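Local coordinates for protein putative acetyltransferase Ta0821 (Thermoplasma acidophilum DSM 1728, PDB 3C26) that is a putative GNAT-family acetyltransferase, probably transferring acyl groups other than amino-acyl groups, at residues 175-180 and 205-210; 217-222 and 239-244. All coordinates share one frame; numbering follows the deposited sequence.

In the fold
Contacts 1 and 2 lie about 8 Å apart, centre to centre, on the same side of the chain's centre, and follow in series along the chain: contact 1 closes before contact 2 opens. Strands 204-211 and 214-221 are antiparallel neighbours, so the Tyr207 O to Phe218 N pairing, 2.7 Å and probably a hydrogen bond, ties one contact to the other. Contact 2 extends the same sheet to strand 237-243, whereas contact 1 lays the hairpin of strands 174-177 and 180-183 over it. Hairpin and sheet also meet at Asn220 OD1, 2.9 Å from Phe176 N. Together they build a layered, aromatic-rich part of the chain.

Contact 1 (175-180 and 205-210)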
ATOM      1  N   PHE A 175     -16.365 -12.767 -14.282  1.00 23.83           N
ATOM      2  CA  PHE A 175     -16.429 -11.350 -13.975  1.00 24.08           C
ATOM      3  C   PHE A 175     -16.723 -11.068 -12.526  1.00 22.88           C
ATOM      4  O   PHE A 175     -17.334 -11.850 -11.840  1.00 21.32           O
ATOM      5  CB  PHE A 175     -17.643 -10.688 -14.679  1.00 24.95           C
ATOM      6  CG  PHE A 175     -17.919 -11.172 -16.059  1.00 28.29           C
ATOM      7  CD1 PHE A 175     -18.733 -12.276 -16.269  1.00 29.88           C
ATOM      8  CD2 PHE A 175     -17.442 -10.457 -17.158  1.00 32.92           C
ATOM      9  CE1 PHE A 175     -18.999 -12.706 -17.522  1.00 28.82           C
ATOM     10  CE2 PHE A 175     -17.714 -10.889 -18.440  1.00 33.29           C
ATOM     11  CZ  PHE A 175     -18.491 -12.013 -18.622  1.00 32.08           C
ATOM     12  N   PHE A 176     -16.291  -9.893 -12.099  1.00 23.79           N
ATOM     13  CA  PHE A 176     -16.634  -9.350 -10.788  1.00 24.09           C
ATOM     14  C   PHE A 176     -17.903  -8.583 -10.987  1.00 25.30           C
ATOM     15  O   PHE A 176     -17.943  -7.640 -11.768  1.00 28.35           O
ATOM     16  CB  PHE A 176     -15.561  -8.428 -10.205  1.00 24.31           C
ATOM     17  CG  PHE A 176     -14.929  -8.946  -8.957  1.00 22.75           C
ATOM     18  CD1 PHE A 176     -15.705  -9.399  -7.907  1.00 26.32           C
ATOM     19  CD2 PHE A 176     -13.565  -8.916  -8.793  1.00 26.77           C
ATOM     20  CE1 PHE A 176     -15.150  -9.854  -6.723  1.00 27.38           C
ATOM     21  CE2 PHE A 176     -12.994  -9.376  -7.608  1.00 28.46           C
ATOM     22  CZ  PHE A 176     -13.815  -9.837  -6.568  1.00 31.08           C
ATOM     23  N   ILE A 177     -18.965  -9.044 -10.348  1.00 24.84           N
ATOM     24  CA  ILE A 177     -20.200  -8.327 -10.358  1.00 24.67           C
ATOM     25  C   ILE A 177     -20.726  -8.207  -8.927  1.00 24.70           C
ATOM     26  O   ILE A 177     -20.891  -9.204  -8.221  1.00 24.57           O
ATOM     27  CB  ILE A 177     -21.219  -8.995 -11.234  1.00 24.80           C
ATOM     28  CG1 ILE A 177     -20.701  -9.059 -12.685  1.00 26.65           C
ATOM     29  CG2 ILE A 177     -22.534  -8.233 -11.229  1.00 22.28           C
ATOM     30  CD1 ILE A 177     -21.757  -9.519 -13.659  1.00 29.27           C
ATOM     31  N   ASP A 178     -20.989  -6.984  -8.508  1.00 24.12           N
ATOM     32  CA  ASP A 178     -21.479  -6.760  -7.130  1.00 23.49           C
ATOM     33  C   ASP A 178     -20.696  -7.591  -6.121  1.00 23.39           C
ATOM     34  O   ASP A 178     -21.260  -8.335  -5.320  1.00 23.39           O
ATOM     35  CB  ASP A 178     -22.963  -7.086  -7.024  1.00 23.08           C
ATOM     36  CG  ASP A 178     -23.560  -6.762  -5.640  1.00 24.86           C
ATOM     37  OD1 ASP A 178     -23.097  -5.845  -4.981  1.00 23.55           O
ATOM     38  OD2 ASP A 178     -24.532  -7.421  -5.230  1.00 25.66           O
ATOM     39  N   TRP A 179     -19.374  -7.490  -6.219  1.00 23.29           N
ATOM     40  CA  TRP A 179     -18.399  -8.121  -5.289  1.00 22.64           C
ATOM     41  C   TRP A 179     -18.387  -9.645  -5.239  1.00 23.42           C
ATOM     42  O   TRP A 179     -17.896 -10.262  -4.285  1.00 24.01           O
ATOM     43  CB  TRP A 179     -18.529  -7.560  -3.863  1.00 23.42           C
ATOM     44  CG  TRP A 179     -18.197  -6.122  -3.774  1.00 19.69           C
ATOM     45  CD1 TRP A 179     -19.067  -5.073  -3.987  1.00 22.28           C
ATOM     46  CD2 TRP A 179     -16.917  -5.523  -3.500  1.00 20.35           C
ATOM     47  NE1 TRP A 179     -18.402  -3.900  -3.868  1.00 19.25           N
ATOM     48  CE2 TRP A 179     -17.098  -4.130  -3.537  1.00 21.06           C
ATOM     49  CE3 TRP A 179     -15.641  -6.029  -3.243  1.00 22.52           C
ATOM     50  CZ2 TRP A 179     -16.056  -3.225  -3.320  1.00 23.16           C
ATOM     51  CZ3 TRP A 179     -14.607  -5.119  -3.011  1.00 26.47           C
ATOM     52  CH2 TRP A 179     -14.828  -3.741  -3.069  1.00 22.51           C
ATOM     53  N   LYS A 180     -18.941 -10.212  -6.289  1.00 23.29           N
ATOM     54  CA  LYS A 180     -19.006 -11.636  -6.509  1.00 23.39           C
ATOM     55  C   LYS A 180     -18.290 -11.936  -7.832  1.00 24.34           C
ATOM     56  O   LYS A 180     -18.540 -11.303  -8.838  1.00 25.50           O
ATOM     57  CB  LYS A 180     -20.479 -12.084  -6.545  1.00 22.72           C
ATOM     58  CG  LYS A 180     -21.242 -11.872  -5.249  1.00 22.14           C
ATOM     59  CD  LYS A 180     -22.765 -12.044  -5.402  1.00 23.20           C
ATOM     60  CE  LYS A 180     -23.421 -10.756  -5.824  1.00 25.94           C
ATOM     61  NZ  LYS A 180     -24.934 -10.823  -6.112  1.00 26.15           N
ATOM     62  N   PHE A 205     -16.769  -4.148 -20.436  1.00 21.78           N
ATOM     63  CA  PHE A 205     -17.615  -4.849 -19.498  1.00 22.36           C
ATOM     64  C   PHE A 205     -17.242  -4.356 -18.113  1.00 22.27           C
ATOM     65  O   PHE A 205     -16.274  -4.807 -17.523  1.00 22.89           O
ATOM     66  CB  PHE A 205     -17.439  -6.352 -19.642  1.00 22.91           C
ATOM     67  CG  PHE A 205     -18.480  -7.163 -18.925  1.00 25.09           C
ATOM     68  CD1 PHE A 205     -19.235  -8.100 -19.589  1.00 28.77           C
ATOM     69  CD2 PHE A 205     -18.742  -6.936 -17.596  1.00 26.32           C
ATOM     70  CE1 PHE A 205     -20.205  -8.837 -18.913  1.00 31.90           C
ATOM     71  CE2 PHE A 205     -19.692  -7.651 -16.920  1.00 26.67           C
ATOM     72  CZ  PHE A 205     -20.424  -8.611 -17.566  1.00 29.40           C
ATOM     73  N   VAL A 206     -18.005  -3.363 -17.650  1.00 21.65           N
ATOM     74  CA  VAL A 206     -17.788  -2.689 -16.383  1.00 20.57           C
ATOM     75  C   VAL A 206     -19.009  -2.740 -15.451  1.00 20.66           C
ATOM     76  O   VAL A 206     -20.144  -2.436 -15.811  1.00 21.28           O
ATOM     77  CB  VAL A 206     -17.412  -1.166 -16.598  1.00 20.36           C
ATOM     78  CG1 VAL A 206     -17.145  -0.440 -15.285  1.00 16.12           C
ATOM     79  CG2 VAL A 206     -16.216  -1.043 -17.508  1.00 16.42           C
ATOM     80  N   TYR A 207     -18.735  -3.165 -14.251  1.00 20.17           N
ATOM     81  CA  TYR A 207     -19.738  -3.145 -13.200  1.00 20.94           C
ATOM     82  C   TYR A 207     -19.463  -1.928 -12.302  1.00 20.58           C
ATOM     83  O   TYR A 207     -18.341  -1.708 -11.875  1.00 21.46           O
ATOM     84  CB  TYR A 207     -19.697  -4.439 -12.381  1.00 20.84           C
ATOM     85  CG  TYR A 207     -20.671  -4.362 -11.242  1.00 23.23           C
ATOM     86  CD1 TYR A 207     -22.004  -4.683 -11.408  1.00 25.35           C
ATOM     87  CD2 TYR A 207     -20.262  -3.868 -10.010  1.00 26.67           C
ATOM     88  CE1 TYR A 207     -22.900  -4.571 -10.344  1.00 24.85           C
ATOM     89  CE2 TYR A 207     -21.140  -3.730  -8.970  1.00 25.29           C
ATOM     90  CZ  TYR A 207     -22.439  -4.064  -9.129  1.00 26.68           C
ATOM     91  OH  TYR A 207     -23.256  -3.890  -8.027  1.00 29.36           O
ATOM     92  N   PHE A 208     -20.490  -1.126 -12.059  1.00 21.09           N
ATOM     93  CA  PHE A 208     -20.370   0.038 -11.201  1.00 20.70           C
ATOM     94  C   PHE A 208     -21.379   0.058 -10.044  1.00 21.52           C
ATOM     95  O   PHE A 208     -22.464  -0.497 -10.128  1.00 18.91           O
ATOM     96  CB  PHE A 208     -20.424   1.370 -11.994  1.00 21.99           C
ATOM     97  CG  PHE A 208     -21.734   1.656 -12.614  1.00 21.97           C
ATOM     98  CD1 PHE A 208     -22.731   2.331 -11.906  1.00 21.69           C
ATOM     99  CD2 PHE A 208     -21.974   1.300 -13.923  1.00 22.05           C
ATOM    100  CE1 PHE A 208     -23.961   2.562 -12.482  1.00 19.01           C
ATOM    101  CE2 PHE A 208     -23.189   1.529 -14.479  1.00 18.78           C
ATOM    102  CZ  PHE A 208     -24.182   2.193 -13.764  1.00 20.92           C
ATOM    103  N   ASP A 209     -20.942   0.698  -8.959  1.00 21.33           N
ATOM    104  CA  ASP A 209     -21.720   0.840  -7.737  1.00 23.38           C
ATOM    105  C   ASP A 209     -21.487   2.235  -7.172  1.00 22.26           C
ATOM    106  O   ASP A 209     -20.418   2.565  -6.683  1.00 22.72           O
ATOM    107  CB  ASP A 209     -21.324  -0.250  -6.712  1.00 24.16           C
ATOM    108  CG  ASP A 209     -22.201  -0.237  -5.464  1.00 26.83           C
ATOM    109  OD1 ASP A 209     -23.203   0.464  -5.459  1.00 30.96           O
ATOM    110  OD2 ASP A 209     -21.866  -0.929  -4.478  1.00 28.84           O
ATOM    111  N   ILE A 210     -22.499   3.064  -7.368  1.00 22.38           N
ATOM    112  CA  ILE A 210     -22.523   4.437  -6.893  1.00 21.57           C
ATOM    113  C   ILE A 210     -23.005   4.386  -5.453  1.00 22.36           C
ATOM    114  O   ILE A 210     -24.029   3.749  -5.143  1.00 22.88           O
ATOM    115  CB  ILE A 210     -23.542   5.258  -7.663  1.00 21.18           C
ATOM    116  CG1 ILE A 210     -23.153   5.324  -9.142  1.00 17.72           C
ATOM    117  CG2 ILE A 210     -23.746   6.639  -7.004  1.00 21.70           C
ATOM    118  CD1 ILE A 210     -24.165   6.073  -9.962  1.00 15.90           C
TER
HETATM  119  O   HOH W   1     -21.971  -3.549  -5.607  1.00 27.37           O
HETATM  120  O   HOH W   2     -19.371  -1.020  -4.026  1.00 27.65           O
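Phe175 and Phe205 stack with an offset, centroids 4.0 Å apart and planes at 17°, Phe175 CD2 standing over the centre of the Phe205 ring. The two side chains cross at about a right angle, and Tyr168 meets Phe205 edge-to-face. Ile177 CD1 comes loosely to the edge of the Phe205 ring, while its CG2 branch packs 3.6 Å from Tyr207 CD1. CG of Tyr207 is anti to its backbone N (chi1 176°), which carries the ring toward the turn; Asp178 N sits 3.2 Å above the ring centre. Asp178 and Tyr207 then run side by side, CB of the aspartate 3.4 Å from the tyrosine OH. Beyond this hydroxyl close packing gives way to water. One water lies 2.8 Å from Tyr207 OH, hydrogen-bonded to it, and donates to Asp178 OD1 and, weakly, to Asp209 OD2; a second accepts from Trp179 NE1 and donates to Asp209 OD2 over 2.5 Å. The water link may ease the repulsion between the two partly exposed carboxylates, and each also has a lysine, Lys180 for Asp178 and Lys51 for Asp209. The axes of strands 175-177 and 205-210 come within 7.2 Å, at 21°, too far for backbone pairing, and side chains fill the gap. This is a tight beta hairpin, closed by a type I' turn from Ile177 to Lys180, packed through aromatic rings against strand 204-211 of another sheet.

Contact 2 (217-222 and 239-244); sequences LFVNDS and ITFYVR
Leu217, Phe218 and Val219 pair in parallel with Phe241, Tyr242 and Val243, their short axes 4.6 Å apart at closest and 26° from parallel, and are laced by four backbone hydrogen bonds, from Leu217 N to Thr240 O, Tyr242 N to Leu217 O, Val219 N to Tyr242 O and Arg244 N to Val219 O. On one face the Phe218 and Tyr242 side chains run side by side, pointing the same way, and their rings form an offset stack with centroids 4.5 Å apart and planes at 8°. Tyr242 CB adds a CH-pi contact over the Phe218 ring, 3.6 Å from its CD2. The other face is aliphatic and aromatic: Leu217 CD1 stands over the Phe241 ring, 4.3 Å from its centroid, and also meets Ile239 CG2 at 3.7 Å. Val219 and Val243 touch there through their CG2 methyls. At the strand end Arg244 reaches across to Asn220, its chain bent at chi3 (-60°). NE and NH2 grip the single carbonyl O of Asn220 side-on, at 2.9 and 3.2 Å, with that oxygen in the guanidinium plane. Cys174 O, Glu144 and Tyr181 hold the guanidinium further, with Trp172 in a cation-pi contact, while Asn220 OD1 accepts from Tyr146 OH and Phe176 N. Opposite Phe205 two residues, Asn220 and Asp221, stand for one: a classic beta bulge. The pair belongs to a beta-alpha-beta unit: helix 225-232 packs on Leu217 and Phe241, strand 204-211 flanks strand 214-221, strand 141-153 flanks strand 237-243, and Phe176 and Trp179 meet Phe218 on the stacked-ring face.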
ATOM      1  N   LEU A 217     -15.888   1.088  -9.557  1.00 20.13           N
ATOM      2  CA  LEU A 217     -15.986   0.516 -10.882  1.00 20.68           C
ATOM      3  C   LEU A 217     -15.071  -0.664 -11.010  1.00 20.14           C
ATOM      4  O   LEU A 217     -13.886  -0.573 -10.730  1.00 22.52           O
ATOM      5  CB  LEU A 217     -15.683   1.566 -12.000  1.00 21.45           C
ATOM      6  CG  LEU A 217     -16.545   2.853 -11.868  1.00 20.78           C
ATOM      7  CD1 LEU A 217     -15.831   3.953 -11.080  1.00 21.76           C
ATOM      8  CD2 LEU A 217     -16.953   3.376 -13.257  1.00 20.06           C
ATOM      9  N   PHE A 218     -15.640  -1.787 -11.406  1.00 20.12           N
ATOM     10  CA  PHE A 218     -14.894  -2.999 -11.663  1.00 20.13           C
ATOM     11  C   PHE A 218     -14.745  -3.215 -13.165  1.00 20.15           C
ATOM     12  O   PHE A 218     -15.691  -3.558 -13.881  1.00 21.28           O
ATOM     13  CB  PHE A 218     -15.589  -4.201 -11.060  1.00 20.60           C
ATOM     14  CG  PHE A 218     -15.477  -4.283  -9.611  1.00 22.39           C
ATOM     15  CD1 PHE A 218     -16.189  -3.423  -8.790  1.00 24.60           C
ATOM     16  CD2 PHE A 218     -14.601  -5.193  -9.031  1.00 26.85           C
ATOM     17  CE1 PHE A 218     -16.072  -3.507  -7.424  1.00 22.97           C
ATOM     18  CE2 PHE A 218     -14.491  -5.296  -7.634  1.00 25.27           C
ATOM     19  CZ  PHE A 218     -15.201  -4.448  -6.845  1.00 22.34           C
ATOM     20  N   VAL A 219     -13.531  -3.038 -13.643  1.00 20.25           N
ATOM     21  CA  VAL A 219     -13.269  -3.134 -15.075  1.00 20.13           C
ATOM     22  C   VAL A 219     -12.867  -4.543 -15.389  1.00 20.35           C
ATOM     23  O   VAL A 219     -11.725  -4.948 -15.201  1.00 20.59           O
ATOM     24  CB  VAL A 219     -12.216  -2.151 -15.517  1.00 19.87           C
ATOM     25  CG1 VAL A 219     -12.055  -2.151 -17.076  1.00 18.33           C
ATOM     26  CG2 VAL A 219     -12.616  -0.784 -15.021  1.00 17.91           C
ATOM     27  N   ASN A 220     -13.855  -5.275 -15.875  1.00 20.98           N
ATOM     28  CA  ASN A 220     -13.719  -6.694 -16.252  1.00 21.06           C
ATOM     29  C   ASN A 220     -13.141  -6.922 -17.645  1.00 21.58           C
ATOM     30  O   ASN A 220     -12.580  -7.976 -17.941  1.00 22.04           O
ATOM     31  CB  ASN A 220     -15.076  -7.378 -16.144  1.00 20.25           C
ATOM     32  CG  ASN A 220     -15.536  -7.542 -14.688  1.00 21.36           C
ATOM     33  OD1 ASN A 220     -14.835  -8.157 -13.896  1.00 23.81           O
ATOM     34  ND2 ASN A 220     -16.695  -6.980 -14.342  1.00 21.52           N
ATOM     35  N   ASP A 221     -13.343  -5.930 -18.497  1.00 21.83           N
ATOM     36  CA  ASP A 221     -12.859  -5.929 -19.874  1.00 23.03           C
ATOM     37  C   ASP A 221     -12.979  -4.543 -20.489  1.00 23.48           C
ATOM     38  O   ASP A 221     -13.849  -3.734 -20.147  1.00 21.67           O
ATOM     39  CB  ASP A 221     -13.586  -6.959 -20.766  1.00 22.99           C
ATOM     40  CG  ASP A 221     -12.743  -7.364 -22.012  1.00 24.37           C
ATOM     41  OD1 ASP A 221     -11.654  -6.748 -22.243  1.00 18.83           O
ATOM     42  OD2 ASP A 221     -13.158  -8.327 -22.700  1.00 23.06           O
ATOM     43  N   SER A 222     -12.042  -4.267 -21.373  1.00 24.72           N
ATOM     44  CA  SER A 222     -12.041  -3.003 -22.113  1.00 26.34           C
ATOM     45  C   SER A 222     -11.041  -3.058 -23.252  1.00 27.86           C
ATOM     46  O   SER A 222      -9.991  -3.658 -23.091  1.00 29.26           O
ATOM     47  CB  SER A 222     -11.691  -1.816 -21.212  1.00 25.64           C
ATOM     48  OG  SER A 222     -11.605  -0.654 -22.024  1.00 25.52           O
ATOM     49  N   ILE A 239     -13.395   7.900  -6.269  1.00 22.92           N
ATOM     50  CA  ILE A 239     -13.560   7.045  -7.460  1.00 22.08           C
ATOM     51  C   ILE A 239     -12.471   5.993  -7.491  1.00 21.86           C
ATOM     52  O   ILE A 239     -11.283   6.309  -7.597  1.00 22.87           O
ATOM     53  CB  ILE A 239     -13.552   7.830  -8.817  1.00 22.19           C
ATOM     54  CG1 ILE A 239     -14.496   9.017  -8.759  1.00 21.07           C
ATOM     55  CG2 ILE A 239     -13.963   6.915  -9.967  1.00 21.62           C
ATOM     56  CD1 ILE A 239     -15.910   8.663  -8.268  1.00 20.81           C
ATOM     57  N   THR A 240     -12.903   4.738  -7.407  1.00 21.30           N
ATOM     58  CA  THR A 240     -12.002   3.578  -7.332  1.00 20.68           C
ATOM     59  C   THR A 240     -12.307   2.555  -8.422  1.00 21.23           C
ATOM     60  O   THR A 240     -13.450   2.051  -8.585  1.00 20.53           O
ATOM     61  CB  THR A 240     -12.083   2.846  -5.937  1.00 20.34           C
ATOM     62  OG1 THR A 240     -12.081   3.804  -4.839  1.00 22.17           O
ATOM     63  CG2 THR A 240     -10.938   1.821  -5.752  1.00 19.42           C
ATOM     64  N   PHE A 241     -11.244   2.263  -9.158  1.00 21.98           N
ATOM     65  CA  PHE A 241     -11.275   1.267 -10.213  1.00 22.47           C
ATOM     66  C   PHE A 241     -10.541   0.056  -9.772  1.00 23.12           C
ATOM     67  O   PHE A 241      -9.403   0.131  -9.323  1.00 22.11           O
ATOM     68  CB  PHE A 241     -10.605   1.768 -11.483  1.00 22.82           C
ATOM     69  CG  PHE A 241     -11.240   2.997 -12.060  1.00 22.62           C
ATOM     70  CD1 PHE A 241     -10.888   4.252 -11.581  1.00 23.37           C
ATOM     71  CD2 PHE A 241     -12.202   2.912 -13.066  1.00 20.10           C
ATOM     72  CE1 PHE A 241     -11.453   5.382 -12.093  1.00 21.56           C
ATOM     73  CE2 PHE A 241     -12.771   4.067 -13.584  1.00 17.82           C
ATOM     74  CZ  PHE A 241     -12.395   5.289 -13.113  1.00 19.51           C
ATOM     75  N   TYR A 242     -11.249  -1.066  -9.911  1.00 23.05           N
ATOM     76  CA  TYR A 242     -10.694  -2.399  -9.714  1.00 22.65           C
ATOM     77  C   TYR A 242     -10.590  -2.958 -11.109  1.00 21.88           C
ATOM     78  O   TYR A 242     -11.589  -3.221 -11.752  1.00 22.10           O
ATOM     79  CB  TYR A 242     -11.604  -3.229  -8.841  1.00 22.25           C
ATOM     80  CG  TYR A 242     -11.782  -2.705  -7.424  1.00 20.74           C
ATOM     81  CD1 TYR A 242     -12.733  -1.747  -7.114  1.00 17.48           C
ATOM     82  CD2 TYR A 242     -11.028  -3.211  -6.405  1.00 19.20           C
ATOM     83  CE1 TYR A 242     -12.917  -1.324  -5.837  1.00 20.18           C
ATOM     84  CE2 TYR A 242     -11.208  -2.803  -5.105  1.00 20.47           C
ATOM     85  CZ  TYR A 242     -12.141  -1.848  -4.822  1.00 19.06           C
ATOM     86  OH  TYR A 242     -12.253  -1.412  -3.522  1.00 20.05           O
ATOM     87  N   VAL A 243      -9.365  -3.079 -11.587  1.00 21.59           N
ATOM     88  CA  VAL A 243      -9.094  -3.415 -12.989  1.00 21.15           C
ATOM     89  C   VAL A 243      -8.457  -4.776 -13.144  1.00 21.48           C
ATOM     90  O   VAL A 243      -7.532  -5.100 -12.459  1.00 19.99           O
ATOM     91  CB  VAL A 243      -8.208  -2.334 -13.661  1.00 21.67           C
ATOM     92  CG1 VAL A 243      -8.035  -2.612 -15.152  1.00 19.72           C
ATOM     93  CG2 VAL A 243      -8.818  -0.951 -13.490  1.00 19.72           C
ATOM     94  N   ARG A 244      -9.023  -5.589 -14.032  1.00 20.87           N
ATOM     95  CA  ARG A 244      -8.530  -6.923 -14.219  1.00 21.63           C
ATOM     96  C   ARG A 244      -7.051  -6.861 -14.598  1.00 21.71           C
ATOM     97  O   ARG A 244      -6.641  -6.084 -15.444  1.00 21.87           O
ATOM     98  CB  ARG A 244      -9.366  -7.717 -15.245  1.00 21.57           C
ATOM     99  CG  ARG A 244      -8.954  -9.217 -15.294  1.00 22.05           C
ATOM    100  CD  ARG A 244      -9.495  -9.920 -16.507  1.00 24.01           C
ATOM    101  NE  ARG A 244     -10.950  -9.915 -16.613  1.00 22.10           N
ATOM    102  CZ  ARG A 244     -11.775 -10.821 -16.096  1.00 22.12           C
ATOM    103  NH1 ARG A 244     -11.339 -11.803 -15.357  1.00 22.57           N
ATOM    104  NH2 ARG A 244     -13.065 -10.706 -16.310  1.00 22.45           N
TER